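Local coordinates for protein alpha-L-rhamnosidase (Aspergillus terreus, PDB 6GSZ) that probably hydrolyses terminal non-reducing alpha-L-rhamnose residues in alpha-L-rhamnosides, as a calcium-binding, N-glycosylated glycoside hydrolase, at residues Asp603-His608 with Leu663-Phe668; Ala118-Thr123 with Gly290-Ser295. All coordinates share one frame; numbering follows the deposited sequence. Where two conformers were deposited one is given.

Contact 1 (Asp603-His608 with Leu663-Phe668); sequences DAYLLH and LYFDLF. With CA (calcium ion), chain Q; MAN (alpha-D-mannopyranose), chain C.
H608 holds CG anti to its backbone N (chi1 179°), and F665 holds CG anti to its carbonyl carbon (chi1 -61°). The imidazole lies over one face of the phenyl ring. The two rings form an offset stack, with centroids 4.2 Å apart and planes only 11° from parallel. F665 CE1 lies over the imidazole face, offset toward its rim, 3.3 Å from H608 CG. H608 CB sits over the centre of the phenyl face and makes a CH-pi contact. A bound N-acetylglucosamine also touches H608.

F665 turns its edge to Y605. F665 CZ stands over the centre of the Y605 ring, 4.1 Å from Y605 CE2, and the planes meet at 82° in a T-shaped pair. The Y605 hydroxyl is hydrogen-bonded to A697 O and H700 NE2. A604 CB lies in the plane of the phenyl ring at its edge, 3.9 Å from F665 CD2. F665 is thus met over a face and at its rim by one turn of helix 598-619.

L667 extends the apolar surface. Its CD1 approaches A604, and L667 CD2 lies 4.0 Å from L607 CG. L607 also packs on H633 and T637 of helix 623-644.

D666 has positive phi and ends helix 656-664 in a Schellman motif. D666 O binds calcium at 2.3 Å, beside O2 and O3 of a mannose and four waters, one of them at a longer distance. One water donates to F665 O, and the more distant one to F668 O. The calcium therefore ties the glycan to the turn that carries F665. Y605, H608 and F665 form an aromatic cluster across the contact, which packs helix 598-619 against the Schellman end of helix 656-664 in the six-hairpin glycosidase domain.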
loop_
_atom_site.group_PDB
_atom_site.type_symbol
_atom_site.label_atom_id
_atom_site.label_comp_id
_atom_site.label_asym_id
_atom_site.label_seq_id
_atom_site.Cartn_x
_atom_site.Cartn_y
_atom_site.Cartn_z
ATOM N N ASP A 603 -15.587 -18.999 12.742
ATOM C CA ASP A 603 -15.095 -20.368 12.716
ATOM C C ASP A 603 -14.619 -20.755 11.323
ATOM O O ASP A 603 -13.584 -21.477 11.212
ATOM C CB ASP A 603 -16.192 -21.326 13.168
ATOM C CG ASP A 603 -16.488 -21.289 14.660
ATOM O OD1 ASP A 603 -15.667 -20.700 15.432
ATOM O OD2 ASP A 603 -17.545 -21.863 15.064
ATOM N N ALA A 604 -15.310 -20.256 10.293
ATOM C CA ALA A 604 -14.851 -20.528 8.912
ATOM C C ALA A 604 -13.439 -19.964 8.720
ATOM O O ALA A 604 -12.554 -20.657 8.193
ATOM C CB ALA A 604 -15.813 -19.980 7.907
ATOM N N TYR A 605 -13.235 -18.707 9.176
ATOM C CA TYR A 605 -11.930 -18.097 9.050
ATOM C C TYR A 605 -10.848 -18.737 9.957
ATOM O O TYR A 605 -9.658 -18.748 9.592
ATOM C CB TYR A 605 -12.005 -16.582 9.249
ATOM C CG TYR A 605 -12.305 -15.836 7.983
ATOM C CD1 TYR A 605 -13.612 -15.645 7.547
ATOM C CD2 TYR A 605 -11.281 -15.351 7.190
ATOM C CE1 TYR A 605 -13.900 -14.941 6.390
ATOM C CE2 TYR A 605 -11.558 -14.660 6.016
ATOM C CZ TYR A 605 -12.867 -14.452 5.609
ATOM O OH TYR A 605 -13.120 -13.770 4.434
ATOM N N LEU A 606 -11.259 -19.303 11.107
ATOM C CA LEU A 606 -10.332 -20.077 11.944
ATOM C C LEU A 606 -9.835 -21.303 11.162
ATOM O O LEU A 606 -8.641 -21.589 11.178
ATOM C CB LEU A 606 -11.018 -20.470 13.259
ATOM C CG LEU A 606 -10.381 -21.630 14.026
ATOM C CD1 LEU A 606 -8.970 -21.302 14.454
ATOM C CD2 LEU A 606 -11.235 -22.043 15.211
ATOM N N LEU A 607 -10.752 -22.020 10.519
ATOM C CA LEU A 607 -10.355 -23.163 9.707
ATOM C C LEU A 607 -9.412 -22.705 8.579
ATOM O O LEU A 607 -8.406 -23.335 8.316
ATOM C CB LEU A 607 -11.600 -23.847 9.147
ATOM C CG LEU A 607 -12.203 -24.980 9.970
ATOM C CD1 LEU A 607 -11.253 -26.134 10.065
ATOM C CD2 LEU A 607 -12.606 -24.598 11.340
ATOM N N HIS A 608 -9.775 -21.593 7.922
ATOM C CA HIS A 608 -8.953 -21.065 6.822
ATOM C C HIS A 608 -7.533 -20.724 7.328
ATOM O O HIS A 608 -6.512 -21.013 6.661
ATOM C CB HIS A 608 -9.650 -19.887 6.145
ATOM C CG HIS A 608 -8.870 -19.289 5.051
ATOM N ND1 HIS A 608 -8.435 -20.019 3.968
ATOM C CD2 HIS A 608 -8.517 -18.010 4.848
ATOM C CE1 HIS A 608 -7.802 -19.195 3.139
ATOM N NE2 HIS A 608 -7.869 -17.934 3.666
ATOM N N LEU A 663 -17.897 -23.117 1.105
ATOM C CA LEU A 663 -17.560 -23.548 -0.234
ATOM C C LEU A 663 -16.096 -23.243 -0.552
ATOM O O LEU A 663 -15.356 -24.109 -1.019
ATOM C CB LEU A 663 -18.493 -22.894 -1.251
ATOM C CG LEU A 663 -19.918 -23.460 -1.267
ATOM C CD1 LEU A 663 -20.827 -22.578 -2.116
ATOM C CD2 LEU A 663 -19.922 -24.890 -1.776
ATOM N N TYR A 664 -15.642 -22.018 -0.294
ATOM C CA TYR A 664 -14.271 -21.666 -0.667
ATOM C C TYR A 664 -13.259 -22.389 0.233
ATOM O O TYR A 664 -12.146 -22.752 -0.215
ATOM C CB TYR A 664 -14.057 -20.153 -0.567
ATOM C CG TYR A 664 -12.835 -19.699 -1.300
ATOM C CD1 TYR A 664 -12.802 -19.714 -2.674
ATOM C CD2 TYR A 664 -11.687 -19.338 -0.615
ATOM C CE1 TYR A 664 -11.655 -19.363 -3.362
ATOM C CE2 TYR A 664 -10.531 -18.982 -1.285
ATOM C CZ TYR A 664 -10.529 -18.975 -2.671
ATOM O OH TYR A 664 -9.421 -18.663 -3.385
ATOM N N PHE A 665 -13.621 -22.564 1.518
ATOM C CA PHE A 665 -12.735 -23.163 2.504
ATOM C C PHE A 665 -12.856 -24.700 2.566
ATOM O O PHE A 665 -12.159 -25.338 3.360
ATOM C CB PHE A 665 -12.958 -22.532 3.883
ATOM C CG PHE A 665 -12.689 -21.039 3.996
ATOM C CD1 PHE A 665 -11.838 -20.356 3.141
ATOM C CD2 PHE A 665 -13.331 -20.325 4.983
ATOM C CE1 PHE A 665 -11.614 -18.993 3.289
ATOM C CE2 PHE A 665 -13.134 -18.965 5.124
ATOM C CZ PHE A 665 -12.281 -18.309 4.272
ATOM N N ASP A 666 -13.733 -25.272 1.733
ATOM C CA ASP A 666 -13.876 -26.746 1.549
ATOM C C ASP A 666 -14.265 -27.417 2.880
ATOM O O ASP A 666 -13.633 -28.373 3.344
ATOM C CB ASP A 666 -12.612 -27.360 0.935
ATOM C CG ASP A 666 -12.300 -26.897 -0.469
ATOM O OD1 ASP A 666 -13.215 -26.936 -1.322
ATOM O OD2 ASP A 666 -11.130 -26.552 -0.721
ATOM N N LEU A 667 -15.356 -26.933 3.488
ATOM C CA LEU A 667 -15.761 -27.368 4.826
ATOM C C LEU A 667 -16.979 -28.315 4.820
ATOM O O LEU A 667 -17.385 -28.746 5.881
ATOM C CB LEU A 667 -16.081 -26.136 5.694
ATOM C CG LEU A 667 -14.911 -25.165 5.865
ATOM C CD1 LEU A 667 -15.277 -24.003 6.772
ATOM C CD2 LEU A 667 -13.687 -25.883 6.406
ATOM N N PHE A 668 -17.522 -28.655 3.643
ATOM C CA PHE A 668 -18.649 -29.608 3.569
ATOM C C PHE A 668 -18.088 -31.012 3.722
ATOM O O PHE A 668 -16.931 -31.265 3.391
ATOM C CB PHE A 668 -19.438 -29.453 2.262
ATOM C CG PHE A 668 -20.299 -28.223 2.240
ATOM C CD1 PHE A 668 -21.571 -28.228 2.782
ATOM C CD2 PHE A 668 -19.804 -27.027 1.733
ATOM C CE1 PHE A 668 -22.329 -27.066 2.832
ATOM C CE2 PHE A 668 -20.579 -25.882 1.774
ATOM C CZ PHE A 668 -21.849 -25.909 2.284
HETATM CA CA CA Q . -11.939 -29.871 3.895
HETATM C C1 MAN C . -11.193 -32.091 -0.037
HETATM C C2 MAN C . -11.088 -31.769 1.469
HETATM C C3 MAN C . -12.309 -32.466 2.139
HETATM C C4 MAN C . -13.644 -32.164 1.417
HETATM C C5 MAN C . -13.537 -32.462 -0.085
HETATM C C6 MAN C . -14.833 -32.196 -0.866
HETATM O O2 MAN C . -10.908 -30.328 1.809
HETATM O O3 MAN C . -12.349 -32.138 3.553
HETATM O O4 MAN C . -14.742 -32.971 1.890
HETATM O O5 MAN C . -12.459 -31.683 -0.600
HETATM O O6 MAN C . -15.394 -30.912 -0.554
HETATM O O HOH W 1 -10.782 -27.885 3.587
HETATM O O HOH W 2 -14.447 -30.770 4.578
HETATM O O HOH W 3 -9.601 -30.622 4.055
HETATM O O HOH W 4 -11.558 -30.009 5.909
#

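Contact 2 (Ala118-Thr123 with Gly290-Ser295); sequences ASDRPT and GTHELS
A two-stranded antiparallel sheet forms this contact, with A118 and H292 as its hydrogen-bonded pair. A118 N donates to H292 O, and H292 N returns a bond to A118 O, each 2.9 Å long. S119 and T291 follow as a non-hydrogen-bonded pair. Just past the strand, D120 N donates to G290 O at 3.0 Å, from a position 44° out of the carbonyl plane.

A side-chain bond reinforces the ladder. H292 holds CG between its backbone N and carbonyl carbon (chi1 60°). H292 ND1 donates to D120 OD1 at 2.9 Å, and the bond is nearly straight at 170°. The acceptor lies close to the imidazole plane, and the carboxylate is nearly coplanar with the ring. This bond holds the imidazole edge toward D120. The carboxylate could favour a protonated imidazole. A118 O lies over one face of the ring, toward its rim.

D120 OD2 accepts from two waters. One also accepts from G290 N; the other makes a weak bond to T291 O. Further along, A118 CB packs 3.8 Å from L294 CG.

S119 OG accepts from R121 N at 2.9 Å. This is an ST turn, just where the strand ends. The same hydroxyl is hydrogen-bonded to S253, whose OG also bonds to G290 O. T291 OG1 bonds to W251 O. L294 continues the backbone pairing with V116. Strand 132-140 lies against the pair, where S119 and R121 touch I132 and T291 touches F134.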
loop_
_atom_site.group_PDB
_atom_site.type_symbol
_atom_site.label_atom_id
_atom_site.label_comp_id
_atom_site.label_asym_id
_atom_site.label_seq_id
_atom_site.Cartn_x
_atom_site.Cartn_y
_atom_site.Cartn_z
ATOM N N ALA A 118 15.476 19.222 19.914
ATOM C CA ALA A 118 14.260 19.939 19.992
ATOM C C ALA A 118 14.560 21.416 20.229
ATOM O O ALA A 118 15.610 21.776 20.754
ATOM C CB ALA A 118 13.393 19.399 21.106
ATOM N N SER A 119 13.563 22.249 19.905
ATOM C CA SER A 119 13.664 23.689 20.188
ATOM C C SER A 119 13.618 24.014 21.683
ATOM O O SER A 119 12.915 23.382 22.459
ATOM C CB SER A 119 12.535 24.420 19.476
ATOM O OG SER A 119 12.613 25.806 19.675
ATOM N N ASP A 120 14.320 25.100 22.032
ATOM C CA ASP A 120 14.138 25.711 23.329
ATOM C C ASP A 120 12.766 26.373 23.467
ATOM O O ASP A 120 12.386 26.745 24.580
ATOM C CB ASP A 120 15.260 26.703 23.599
ATOM C CG ASP A 120 16.535 26.093 24.183
ATOM O OD1 ASP A 120 16.557 24.868 24.498
ATOM O OD2 ASP A 120 17.498 26.853 24.391
ATOM N N ARG A 121 12.032 26.553 22.373
ATOM C CA ARG A 121 10.634 27.005 22.499
ATOM C C ARG A 121 9.839 25.939 23.231
ATOM O O ARG A 121 9.925 24.782 22.876
ATOM C CB ARG A 121 10.034 27.237 21.128
ATOM C CG ARG A 121 8.626 27.786 21.102
ATOM C CD ARG A 121 8.159 27.902 19.665
ATOM N NE ARG A 121 6.838 28.473 19.469
ATOM C CZ ARG A 121 5.721 27.791 19.301
ATOM N NH1 ARG A 121 5.706 26.468 19.412
ATOM N NH2 ARG A 121 4.603 28.463 19.039
ATOM N N PRO A 122 9.015 26.261 24.236
ATOM C CA PRO A 122 8.255 25.224 24.921
ATOM C C PRO A 122 7.245 24.557 23.985
ATOM O O PRO A 122 6.638 25.213 23.156
ATOM C CB PRO A 122 7.525 25.936 26.073
ATOM C CG PRO A 122 7.748 27.369 25.862
ATOM C CD PRO A 122 8.810 27.589 24.825
ATOM N N THR A 123 7.074 23.238 24.143
ATOM C CA THR A 123 6.053 22.542 23.370
ATOM C C THR A 123 4.655 22.986 23.867
ATOM O O THR A 123 4.430 23.343 25.040
ATOM C CB THR A 123 6.239 21.036 23.436
ATOM O OG1 THR A 123 5.555 20.486 22.312
ATOM C CG2 THR A 123 5.744 20.418 24.720
ATOM N N GLY A 290 17.794 28.590 20.963
ATOM C CA GLY A 290 18.627 27.418 21.008
ATOM C C GLY A 290 17.854 26.125 20.786
ATOM O O GLY A 290 16.638 26.119 20.492
ATOM N N THR A 291 18.614 25.049 20.977
ATOM C CA THR A 291 18.126 23.678 20.860
ATOM C C THR A 291 18.721 22.859 22.007
ATOM O O THR A 291 19.709 23.274 22.634
ATOM C CB THR A 291 18.455 23.036 19.494
ATOM O OG1 THR A 291 19.878 23.024 19.299
ATOM C CG2 THR A 291 17.774 23.718 18.327
ATOM N N HIS A 292 18.104 21.701 22.272
ATOM C CA HIS A 292 18.549 20.787 23.344
ATOM C C HIS A 292 18.314 19.345 22.896
ATOM O O HIS A 292 17.549 19.150 21.955
ATOM C CB HIS A 292 17.857 21.145 24.673
ATOM C CG HIS A 292 16.376 21.051 24.629
ATOM N ND1 HIS A 292 15.571 22.155 24.464
ATOM C CD2 HIS A 292 15.543 19.990 24.759
ATOM C CE1 HIS A 292 14.308 21.779 24.466
ATOM N NE2 HIS A 292 14.262 20.456 24.649
ATOM N N GLU A 293 18.915 18.386 23.604
ATOM C CA GLU A 293 18.810 16.981 23.262
ATOM C C GLU A 293 17.541 16.370 23.868
ATOM O O GLU A 293 17.154 16.738 25.013
ATOM C CB GLU A 293 20.058 16.219 23.711
ATOM C CG GLU A 293 20.093 14.790 23.209
ATOM C CD GLU A 293 21.079 13.861 23.886
ATOM O OE1 GLU A 293 21.856 14.345 24.679
ATOM O OE2 GLU A 293 21.024 12.637 23.596
ATOM N N LEU A 294 16.918 15.443 23.152
ATOM C CA LEU A 294 15.800 14.605 23.638
ATOM C C LEU A 294 16.309 13.169 23.767
ATOM O O LEU A 294 16.844 12.638 22.797
ATOM C CB LEU A 294 14.682 14.625 22.588
ATOM C CG LEU A 294 13.929 15.921 22.446
ATOM C CD1 LEU A 294 12.657 15.700 21.631
ATOM C CD2 LEU A 294 13.607 16.496 23.795
ATOM N N SER A 295 16.087 12.545 24.929
ATOM C CA SER A 295 16.462 11.134 25.104
ATOM C C SER A 295 15.751 10.262 24.064
ATOM O O SER A 295 14.552 10.384 23.854
ATOM C CB SER A 295 16.129 10.700 26.493
ATOM O OG SER A 295 16.425 9.342 26.700
HETATM O O HOH W 5 17.231 29.501 23.602
HETATM O O HOH W 6 19.934 25.903 24.693
#

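How the contacts relate
From the N terminus, the chain first enters contact 2 at 118-123. It then runs through 166 residues, rich in strand, before 290-295 returns to close that loop. Contact 2 thus pairs strands 116-119 and 291-294 across the beta-rich part of the chain between them. The chain later reaches 603-608 in the six-hairpin glycosidase domain. Contact 1 closes a shorter, mainly helical loop of 54 residues at 663-668. The two loops are in series and neither nest nor cross. The centres of contacts 1 and 2 are about 55 Å apart, on opposite sides of the chain's centre. The nearest atoms of contacts 1 and 2 are about 40 Å apart.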